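Local coordinates for protein FACT complex subunit SPT16 (Ashbya gossypii, PDB 6A8M) that probably acts as a histone chaperone subunit of the FACT complex, reorganising nucleosomes, this chain holding the subunit's N-terminal lobe and peptidase-like domain, at residues G28-V34 against A128-L134; I102-Q106 against D120-R124; S192-M196 against S300-F306; F320-L324 against Y349-K354. All blocks are in the same frame, centred on the assembly; numbering follows the deposited sequence.

Contact 1. Residues G28-V34 against A128-L134; sequences GSPSSLV and AGSAVGL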
# COMPACT_ATOMS: atom_id res chain seq x y z
N GLY A 28 17.27 -9.34 -14.85
CA GLY A 28 18.46 -9.90 -14.26
C GLY A 28 18.49 -11.41 -14.17
O GLY A 28 19.51 -11.97 -13.74
N SER A 29 17.41 -12.09 -14.55
CA SER A 29 17.35 -13.55 -14.62
C SER A 29 17.88 -14.24 -13.36
O SER A 29 18.87 -14.97 -13.41
CB SER A 29 18.10 -14.05 -15.85
OG SER A 29 17.57 -13.51 -17.05
N PRO A 30 17.27 -14.01 -12.20
CA PRO A 30 17.74 -14.71 -11.00
C PRO A 30 17.44 -16.20 -11.12
O PRO A 30 16.42 -16.60 -11.69
CB PRO A 30 16.93 -14.05 -9.86
CG PRO A 30 15.67 -13.57 -10.54
CD PRO A 30 16.09 -13.15 -11.93
N SER A 31 18.36 -17.01 -10.60
CA SER A 31 18.22 -18.46 -10.60
C SER A 31 17.54 -18.99 -9.34
O SER A 31 17.14 -20.16 -9.31
CB SER A 31 19.59 -19.13 -10.73
OG SER A 31 20.27 -18.68 -11.89
N SER A 32 17.41 -18.15 -8.32
CA SER A 32 16.76 -18.49 -7.05
C SER A 32 16.48 -17.17 -6.35
O SER A 32 17.01 -16.13 -6.73
CB SER A 32 17.64 -19.39 -6.18
OG SER A 32 18.87 -18.76 -5.82
N LEU A 33 15.65 -17.23 -5.31
CA LEU A 33 15.27 -16.07 -4.51
C LEU A 33 15.57 -16.38 -3.06
O LEU A 33 15.36 -17.51 -2.62
CB LEU A 33 13.78 -15.75 -4.65
CG LEU A 33 13.22 -15.56 -6.06
CD1 LEU A 33 11.75 -15.25 -5.99
CD2 LEU A 33 14.00 -14.44 -6.76
N VAL A 34 16.05 -15.39 -2.31
CA VAL A 34 16.19 -15.52 -0.86
C VAL A 34 15.63 -14.27 -0.17
O VAL A 34 16.06 -13.15 -0.46
CB VAL A 34 17.66 -15.73 -0.43
CG1 VAL A 34 17.71 -15.93 1.08
CG2 VAL A 34 18.29 -16.94 -1.16
N ALA A 128 22.02 -23.51 -7.89
CA ALA A 128 21.01 -22.96 -8.79
C ALA A 128 21.62 -21.99 -9.80
O ALA A 128 21.23 -21.98 -10.97
CB ALA A 128 19.91 -22.27 -7.97
N GLY A 129 22.57 -21.18 -9.37
CA GLY A 129 23.14 -20.18 -10.25
C GLY A 129 23.75 -19.03 -9.48
O GLY A 129 23.62 -18.91 -8.26
N SER A 130 24.43 -18.15 -10.23
CA SER A 130 25.16 -17.07 -9.59
C SER A 130 24.28 -15.85 -9.33
O SER A 130 24.58 -15.07 -8.43
CB SER A 130 26.37 -16.66 -10.45
OG SER A 130 25.98 -16.35 -11.77
N ALA A 131 23.20 -15.68 -10.10
CA ALA A 131 22.28 -14.57 -9.88
C ALA A 131 21.23 -14.98 -8.86
O ALA A 131 20.48 -15.95 -9.09
CB ALA A 131 21.62 -14.14 -11.19
N VAL A 132 21.14 -14.23 -7.77
CA VAL A 132 20.23 -14.51 -6.67
C VAL A 132 19.31 -13.31 -6.49
O VAL A 132 19.78 -12.20 -6.29
CB VAL A 132 21.00 -14.79 -5.36
CG1 VAL A 132 20.08 -15.40 -4.32
CG2 VAL A 132 22.19 -15.71 -5.64
N GLY A 133 18.00 -13.56 -6.52
CA GLY A 133 17.03 -12.48 -6.35
C GLY A 133 16.87 -12.15 -4.88
O GLY A 133 16.68 -13.04 -4.05
N LEU A 134 16.97 -10.87 -4.55
CA LEU A 134 16.96 -10.40 -3.17
C LEU A 134 16.11 -9.14 -3.06
O LEU A 134 15.95 -8.41 -4.04
CB LEU A 134 18.38 -10.07 -2.68
CG LEU A 134 19.41 -11.19 -2.70
CD1 LEU A 134 20.75 -10.60 -2.32
CD2 LEU A 134 19.01 -12.27 -1.72
O HOH W 1 20.71 -18.52 -7.62
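G28 and S29 meet the methyl group of A131 through their backbone carbonyls, with S29 O 3.6 Å from A131 CB. G28 has a positive phi at which a CB would jam against the carbonyl before it. P30 sets its CB against the opposing backbone, with P30 CB 3.5 Å from G133 N. G133 must be bare here, because a CB on it would run into L33 CD2 and press on P30 CB. S31 N donates to A131 O at 2.8 Å. The S31 side chain turns to the end of helix 113-128, with S31 CB 3.3 Å from A128 O. S31 OG rests by G129 CA, where a CB on G129 would clash with it.

From here the two segments run as neighbouring parallel strands. They lie inside the six-stranded mixed sheet of the SPT16 N-terminal lobe, between strands 64-68 and 162-165. S32 OG stands between its backbone N and carbonyl carbon (chi1 62°). This puts S32 OG 2.6 Å from a water that can also donate to G129 O or A131 O. S32 O takes G133 N at 2.8 Å, and the bond is nearly straight (174°). L33 sends CD2 back over G133, with L33 CD2 3.6 Å from G133 CA. V34 N donates to G133 O at 3.0 Å. L134 CD2 touches V34 O and V34 CB. V34 CG2 meets V132 CG1 under helices 113-128 and 143-158, where V125 touches both valines, W148 touches V34 and W152 touches V132.

Contact 2. Residues I102-Q106 against D120-R124; sequences IELWQ and DLVER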
# COMPACT_ATOMS: atom_id res chain seq x y z
N ILE A 102 8.37 -28.34 -0.89
CA ILE A 102 8.64 -27.37 0.17
C ILE A 102 9.29 -28.11 1.32
O ILE A 102 8.78 -29.14 1.78
CB ILE A 102 7.35 -26.68 0.63
CG1 ILE A 102 6.68 -25.93 -0.51
CG2 ILE A 102 7.63 -25.74 1.82
CD1 ILE A 102 5.26 -25.47 -0.14
N GLU A 103 10.42 -27.59 1.82
CA GLU A 103 11.09 -28.13 2.99
C GLU A 103 11.01 -27.12 4.12
O GLU A 103 11.36 -25.95 3.94
CB GLU A 103 12.55 -28.46 2.69
CG GLU A 103 12.72 -29.35 1.49
CD GLU A 103 14.16 -29.73 1.24
OE1 GLU A 103 14.45 -30.25 0.14
OE2 GLU A 103 15.00 -29.52 2.14
N LEU A 104 10.54 -27.57 5.29
CA LEU A 104 10.55 -26.76 6.50
C LEU A 104 11.77 -27.17 7.31
O LEU A 104 11.82 -28.29 7.84
CB LEU A 104 9.26 -26.96 7.30
CG LEU A 104 8.00 -26.73 6.47
CD1 LEU A 104 6.74 -27.06 7.25
CD2 LEU A 104 7.98 -25.29 6.02
N TRP A 105 12.76 -26.29 7.39
CA TRP A 105 13.90 -26.49 8.27
C TRP A 105 13.63 -25.76 9.59
O TRP A 105 13.42 -24.54 9.60
CB TRP A 105 15.18 -25.96 7.63
CG TRP A 105 15.56 -26.58 6.29
CD1 TRP A 105 14.92 -27.61 5.64
CD2 TRP A 105 16.64 -26.18 5.45
NE1 TRP A 105 15.56 -27.88 4.44
CE2 TRP A 105 16.62 -27.01 4.30
CE3 TRP A 105 17.63 -25.20 5.56
CZ2 TRP A 105 17.55 -26.89 3.28
CZ3 TRP A 105 18.55 -25.08 4.53
CH2 TRP A 105 18.51 -25.92 3.41
N GLN A 106 13.63 -26.50 10.70
CA GLN A 106 13.31 -25.90 11.99
C GLN A 106 14.54 -25.18 12.53
O GLN A 106 15.60 -25.79 12.67
CB GLN A 106 12.85 -27.01 12.93
CG GLN A 106 12.30 -26.58 14.26
CD GLN A 106 11.79 -27.78 15.05
OE1 GLN A 106 12.45 -28.25 15.98
NE2 GLN A 106 10.63 -28.29 14.66
N ASP A 120 24.11 -24.62 4.54
CA ASP A 120 23.38 -25.57 3.68
C ASP A 120 22.61 -24.84 2.59
O ASP A 120 22.63 -25.23 1.42
CB ASP A 120 22.39 -26.39 4.50
CG ASP A 120 23.04 -27.32 5.48
OD1 ASP A 120 24.29 -27.46 5.44
OD2 ASP A 120 22.29 -27.90 6.29
N LEU A 121 21.89 -23.78 2.96
CA LEU A 121 21.07 -23.07 1.98
C LEU A 121 21.93 -22.40 0.92
O LEU A 121 21.61 -22.45 -0.27
CB LEU A 121 20.17 -22.05 2.68
CG LEU A 121 19.37 -21.25 1.66
CD1 LEU A 121 18.26 -22.11 1.05
CD2 LEU A 121 18.84 -20.00 2.26
N VAL A 122 23.06 -21.80 1.33
CA VAL A 122 23.99 -21.22 0.36
C VAL A 122 24.47 -22.28 -0.65
O VAL A 122 24.65 -21.97 -1.84
CB VAL A 122 25.17 -20.54 1.09
CG1 VAL A 122 26.43 -20.64 0.28
CG2 VAL A 122 24.81 -19.09 1.37
N GLU A 123 24.65 -23.53 -0.21
CA GLU A 123 25.02 -24.58 -1.16
C GLU A 123 23.94 -24.76 -2.22
O GLU A 123 24.24 -24.86 -3.42
CB GLU A 123 25.28 -25.90 -0.42
CG GLU A 123 26.48 -25.90 0.53
CD GLU A 123 27.79 -25.54 -0.15
OE1 GLU A 123 28.33 -26.39 -0.90
OE2 GLU A 123 28.29 -24.42 0.07
N ARG A 124 22.68 -24.80 -1.80
CA ARG A 124 21.61 -24.94 -2.78
C ARG A 124 21.53 -23.71 -3.69
O ARG A 124 21.29 -23.85 -4.90
CB ARG A 124 20.28 -25.21 -2.07
CG ARG A 124 19.21 -25.77 -2.98
CD ARG A 124 17.97 -26.20 -2.22
NE ARG A 124 18.28 -27.14 -1.14
CZ ARG A 124 17.37 -27.94 -0.58
NH1 ARG A 124 16.11 -27.90 -1.00
NH2 ARG A 124 17.72 -28.77 0.40
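E103 and R124 form a salt bridge between an edge strand of the N-terminal lobe sheet and helix 113-128. That helix belongs to a beta-alpha-beta crossover from strand 101-106 to the parallel strand 131-134. R124 NH1 donates to E103 OE1 at 3.1 Å and 161°. The oxygen lies in the guanidinium plane, but the nitrogen comes from above the carboxylate plane. The two flat groups are 69° apart. A second bond, R124 NH2 to E103 OE2, is weak at 3.3 Å.

W105 fills the space beside this pair. Its CZ2 lies over one face of the guanidinium, with W105 CZ2 3.4 Å from R124 NH2, which in turn sits at the indole edge. Further round the ring, W105 CZ3 packs 3.9 Å from L121 CB, and D120 CB touches the same corner. R124 reaches the strand with CG anti to its backbone N (chi1 -163°) and a bend at chi3. The indole also touches V74 and I76 of strand 72-77. With an alanine in place of E103, R124 would probably lose its charge partner and the indole would be freer to turn. That carboxylate also takes the indole N-H: W105 NE1 donates to the anti lone pair of E103 OE2 at 2.9 Å.

Contact 3. Residues S192-M196 against S300-F306; sequences SDKFM and SNISRTF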
# COMPACT_ATOMS: atom_id res chain seq x y z
N SER A 192 -11.81 3.75 5.57
CA SER A 192 -11.31 5.10 5.28
C SER A 192 -12.45 6.11 5.20
O SER A 192 -12.32 7.23 5.71
CB SER A 192 -10.52 5.09 3.97
OG SER A 192 -9.29 4.41 4.16
N ASP A 193 -13.55 5.74 4.54
CA ASP A 193 -14.75 6.57 4.51
C ASP A 193 -15.19 6.98 5.92
O ASP A 193 -15.52 8.14 6.16
CB ASP A 193 -15.91 5.83 3.84
CG ASP A 193 -15.85 5.81 2.33
OD1 ASP A 193 -15.05 6.55 1.72
OD2 ASP A 193 -16.65 5.03 1.76
N LYS A 194 -15.25 6.01 6.84
CA LYS A 194 -15.77 6.31 8.18
C LYS A 194 -14.89 7.31 8.90
O LYS A 194 -15.39 8.20 9.60
CB LYS A 194 -15.85 5.04 9.03
CG LYS A 194 -16.86 4.04 8.54
CD LYS A 194 -18.23 4.65 8.53
CE LYS A 194 -19.27 3.59 8.62
NZ LYS A 194 -20.61 4.22 8.79
N PHE A 195 -13.57 7.16 8.78
CA PHE A 195 -12.65 8.07 9.43
C PHE A 195 -12.61 9.43 8.75
O PHE A 195 -12.44 10.45 9.43
CB PHE A 195 -11.27 7.41 9.54
CG PHE A 195 -11.22 6.38 10.62
CD1 PHE A 195 -11.11 6.77 11.94
CD2 PHE A 195 -11.39 5.04 10.33
CE1 PHE A 195 -11.13 5.83 12.97
CE2 PHE A 195 -11.41 4.10 11.35
CZ PHE A 195 -11.28 4.50 12.67
N MET A 196 -12.77 9.49 7.42
CA MET A 196 -12.91 10.81 6.79
C MET A 196 -14.16 11.52 7.30
O MET A 196 -14.14 12.74 7.54
CB MET A 196 -12.92 10.68 5.26
CG MET A 196 -12.95 12.04 4.53
SD MET A 196 -11.59 13.16 4.99
CE MET A 196 -10.23 12.40 4.12
N SER A 300 -6.06 1.32 1.70
CA SER A 300 -6.94 2.22 0.95
C SER A 300 -6.54 3.65 1.30
O SER A 300 -5.76 3.91 2.22
CB SER A 300 -8.43 1.97 1.25
OG SER A 300 -8.69 2.16 2.63
N ASN A 301 -7.09 4.60 0.54
CA ASN A 301 -6.71 6.00 0.68
C ASN A 301 -7.91 6.85 0.28
O ASN A 301 -8.63 6.49 -0.66
CB ASN A 301 -5.50 6.37 -0.20
CG ASN A 301 -4.97 7.74 0.13
OD1 ASN A 301 -4.71 8.02 1.29
ND2 ASN A 301 -4.86 8.62 -0.89
N ILE A 302 -8.11 7.96 0.98
CA ILE A 302 -9.12 8.95 0.61
C ILE A 302 -8.57 10.32 0.97
O ILE A 302 -7.98 10.49 2.04
CB ILE A 302 -10.48 8.71 1.29
CG1 ILE A 302 -11.54 9.68 0.73
CG2 ILE A 302 -10.38 8.76 2.84
CD1 ILE A 302 -12.99 9.36 1.20
N SER A 303 -8.73 11.29 0.07
CA SER A 303 -8.35 12.67 0.35
C SER A 303 -9.51 13.57 -0.05
O SER A 303 -10.11 13.37 -1.11
CB SER A 303 -7.09 13.13 -0.38
OG SER A 303 -5.94 12.45 0.09
N ARG A 304 -9.79 14.56 0.77
CA ARG A 304 -10.86 15.50 0.47
C ARG A 304 -10.33 16.91 0.70
O ARG A 304 -9.39 17.12 1.47
CB ARG A 304 -12.10 15.27 1.36
CG ARG A 304 -12.76 13.92 1.11
CD ARG A 304 -13.39 13.91 -0.27
NE ARG A 304 -14.18 12.72 -0.59
CZ ARG A 304 -13.71 11.73 -1.35
NH1 ARG A 304 -12.44 11.78 -1.79
NH2 ARG A 304 -14.49 10.70 -1.67
N THR A 305 -10.96 17.86 0.03
CA THR A 305 -10.75 19.28 0.30
C THR A 305 -12.03 19.82 0.91
O THR A 305 -13.13 19.56 0.41
CB THR A 305 -10.41 20.04 -0.99
OG1 THR A 305 -9.24 19.49 -1.59
CG2 THR A 305 -10.16 21.51 -0.69
N PHE A 306 -11.90 20.54 2.02
CA PHE A 306 -13.03 21.21 2.64
C PHE A 306 -12.88 22.71 2.39
O PHE A 306 -11.77 23.24 2.43
CB PHE A 306 -13.13 20.87 4.12
CG PHE A 306 -13.24 19.40 4.39
CD1 PHE A 306 -14.47 18.75 4.29
CD2 PHE A 306 -12.12 18.65 4.70
CE1 PHE A 306 -14.58 17.36 4.52
CE2 PHE A 306 -12.21 17.28 4.91
CZ PHE A 306 -13.43 16.63 4.83
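Residues S192-M196 of helix 179-208 pack on strand residues S300-F306 in the buried core of the peptidase-like domain, which has the pita-bread fold of the M24 family. S192 OG and S300 OG share a hydrogen bond of 2.8 Å, and S300 OG also bonds to S188. I302 points its two ends at different neighbours. I302 CG2 touches S192 CB at 3.8 Å, while I302 CD1 comes within 3.5 Å of D193 OD1. That CD1 also covers the centre of one face of the R304 guanidinium. D193 is held by the backbone N atoms of N433 and Y434, and R304 by D419 and the carbonyl of Y434. D193 and R304 do not touch, but their opposite charges may favour each other.

M196 fills the middle. Its chain starts out on the far side from the backbone N (chi1 -175°), and M196 CG lies 3.9 Å from R304 CG. Bends at chi2 and chi3 then fold the methyl back, setting M196 CE 3.6 Å from I302 O. An alanine here lacks the sulfur and methyl, which would probably leave a gap between helix and strand, beside I302 CG2 and R304 CG, and the F306 edge without its partner. This Met-aromatic contact is made at the ring edge, with M196 SD 3.9 Å from F306 CZ.

Contact 4. Residues F320-L324 against Y349-K354; sequences FLLLL and YINSKK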
# COMPACT_ATOMS: atom_id res chain seq x y z
N PHE A 320 -13.67 22.02 -11.07
CA PHE A 320 -12.80 21.43 -12.09
C PHE A 320 -12.08 20.20 -11.58
O PHE A 320 -11.98 19.19 -12.29
CB PHE A 320 -11.78 22.46 -12.57
CG PHE A 320 -10.67 21.84 -13.36
CD1 PHE A 320 -10.88 21.47 -14.67
CD2 PHE A 320 -9.44 21.54 -12.76
CE1 PHE A 320 -9.88 20.86 -15.40
CE2 PHE A 320 -8.44 20.92 -13.48
CZ PHE A 320 -8.66 20.58 -14.79
N LEU A 321 -11.56 20.25 -10.34
CA LEU A 321 -10.85 19.10 -9.78
C LEU A 321 -11.73 17.86 -9.79
O LEU A 321 -11.26 16.76 -10.12
CB LEU A 321 -10.40 19.43 -8.35
CG LEU A 321 -9.69 18.35 -7.54
CD1 LEU A 321 -8.37 17.99 -8.20
CD2 LEU A 321 -9.47 18.87 -6.12
N LEU A 322 -13.03 18.02 -9.48
CA LEU A 322 -13.95 16.89 -9.56
C LEU A 322 -14.05 16.34 -10.98
O LEU A 322 -14.05 15.12 -11.18
CB LEU A 322 -15.34 17.30 -9.09
CG LEU A 322 -15.58 17.42 -7.60
CD1 LEU A 322 -17.02 17.92 -7.37
CD2 LEU A 322 -15.33 16.08 -6.90
N LEU A 323 -14.18 17.24 -11.96
CA LEU A 323 -14.28 16.83 -13.36
C LEU A 323 -13.01 16.13 -13.82
O LEU A 323 -13.07 15.17 -14.60
CB LEU A 323 -14.56 18.05 -14.24
CG LEU A 323 -15.90 18.74 -13.97
CD1 LEU A 323 -16.09 19.96 -14.84
CD2 LEU A 323 -17.03 17.74 -14.21
N LEU A 324 -11.86 16.60 -13.35
CA LEU A 324 -10.59 15.97 -13.72
C LEU A 324 -10.49 14.56 -13.15
O LEU A 324 -10.06 13.63 -13.85
CB LEU A 324 -9.42 16.84 -13.22
CG LEU A 324 -8.03 16.21 -13.36
CD1 LEU A 324 -7.73 16.03 -14.86
CD2 LEU A 324 -6.98 17.09 -12.72
N TYR A 349 -6.22 17.40 -20.01
CA TYR A 349 -7.50 17.94 -19.56
C TYR A 349 -7.32 19.28 -18.85
O TYR A 349 -8.10 20.21 -19.04
CB TYR A 349 -8.18 16.90 -18.66
CG TYR A 349 -9.64 17.15 -18.36
CD1 TYR A 349 -10.63 16.75 -19.26
CD2 TYR A 349 -10.03 17.78 -17.19
CE1 TYR A 349 -11.96 16.98 -18.99
CE2 TYR A 349 -11.36 18.01 -16.92
CZ TYR A 349 -12.32 17.62 -17.81
OH TYR A 349 -13.66 17.86 -17.53
N ILE A 350 -6.25 19.41 -18.05
CA ILE A 350 -5.99 20.68 -17.38
C ILE A 350 -5.63 21.76 -18.38
O ILE A 350 -6.09 22.91 -18.28
CB ILE A 350 -4.86 20.51 -16.34
CG1 ILE A 350 -5.26 19.57 -15.22
CG2 ILE A 350 -4.47 21.86 -15.77
CD1 ILE A 350 -4.02 18.98 -14.57
N ASN A 351 -4.78 21.43 -19.36
CA ASN A 351 -4.38 22.41 -20.35
C ASN A 351 -5.59 22.91 -21.13
O ASN A 351 -5.67 24.09 -21.50
CB ASN A 351 -3.35 21.79 -21.29
CG ASN A 351 -2.96 22.70 -22.44
OD1 ASN A 351 -2.04 23.51 -22.31
ND2 ASN A 351 -3.65 22.58 -23.58
N SER A 352 -6.54 22.00 -21.38
CA SER A 352 -7.74 22.38 -22.11
C SER A 352 -8.59 23.36 -21.32
O SER A 352 -9.04 24.38 -21.86
CB SER A 352 -8.56 21.13 -22.44
OG SER A 352 -9.67 21.50 -23.24
N LYS A 353 -8.87 23.04 -20.06
CA LYS A 353 -9.89 23.73 -19.29
C LYS A 353 -9.33 24.76 -18.31
O LYS A 353 -9.98 25.78 -18.08
CB LYS A 353 -10.73 22.72 -18.51
CG LYS A 353 -11.16 21.51 -19.33
CD LYS A 353 -12.21 21.88 -20.35
CE LYS A 353 -12.96 20.64 -20.83
NZ LYS A 353 -14.03 20.99 -21.81
N LYS A 354 -8.14 24.52 -17.74
CA LYS A 354 -7.65 25.31 -16.61
C LYS A 354 -6.14 25.45 -16.67
O LYS A 354 -5.42 24.97 -15.79
CB LYS A 354 -8.07 24.66 -15.29
CG LYS A 354 -9.54 24.75 -14.94
CD LYS A 354 -9.99 26.20 -14.80
CE LYS A 354 -11.30 26.30 -14.07
NZ LYS A 354 -11.77 27.72 -14.01
O HOH W 2 -14.95 14.80 -16.49
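F320 reaches from helix 312-332 to the end of helix 339-353, its chain swinging away from its own backbone N (chi1 166°). F320 CB lies 4.0 Å from K354 CG. The same K354 CG sits over one face of the ring, 3.5 Å from F320 CG, in a CH-pi contact that also takes in F320 CD2. The amine end of K354 leads away. On one flank, F320 CD1 and CE1 meet K353 CB. F320 CE1 also touches Y349 CE2 at 3.6 Å. The two rings meet rim to rim, with planes only 19° apart and neither over the other's face. On the other flank, F320 CE2 meets I350 CG1. At the tip, F320 CZ is 3.6 Å from I350 CG1, which lies in the ring plane at its edge.

Y349 slides past the next turn of the first helix. L324 CD1 packs 3.7 Å from Y349 CD2, and L323 CB comes 3.4 Å from Y349 OH. A water donates to L323 O at 2.7 Å and is only weakly linked to Y349 OH. L324 CD2 turns to I350 CG1, and L324 also rests on L399 and F401 of strand 394-405. The segments run roughly antiparallel, at 141°. They belong to consecutive helices of the M24 pita-bread fold, the first of which covers the sheet holding strands 394-405 and 412-424.

Overall arrangement
The contacts fall into two pairs, one in each part of the chain. Contacts 1 and 2 belong to the N-terminal lobe, their centres about 15 Å apart, and both reach its six-stranded sheet. Helix 113-128 of contact 2 is followed, after a short turn, by strand 131-134 of contact 1, and both segments of contact 2 fall between those of contact 1 in sequence. Contacts 3 and 4 follow in series in the M24 peptidase-like part, their centres about 22 Å apart. Strand 298-308 of contact 3 is followed by helix 312-332 of contact 4. Neither contact 1 nor 2 touches contact 3 or 4, the nearest atoms being about 25 Å apart or more. The four thus report on two separately packed parts of the chain.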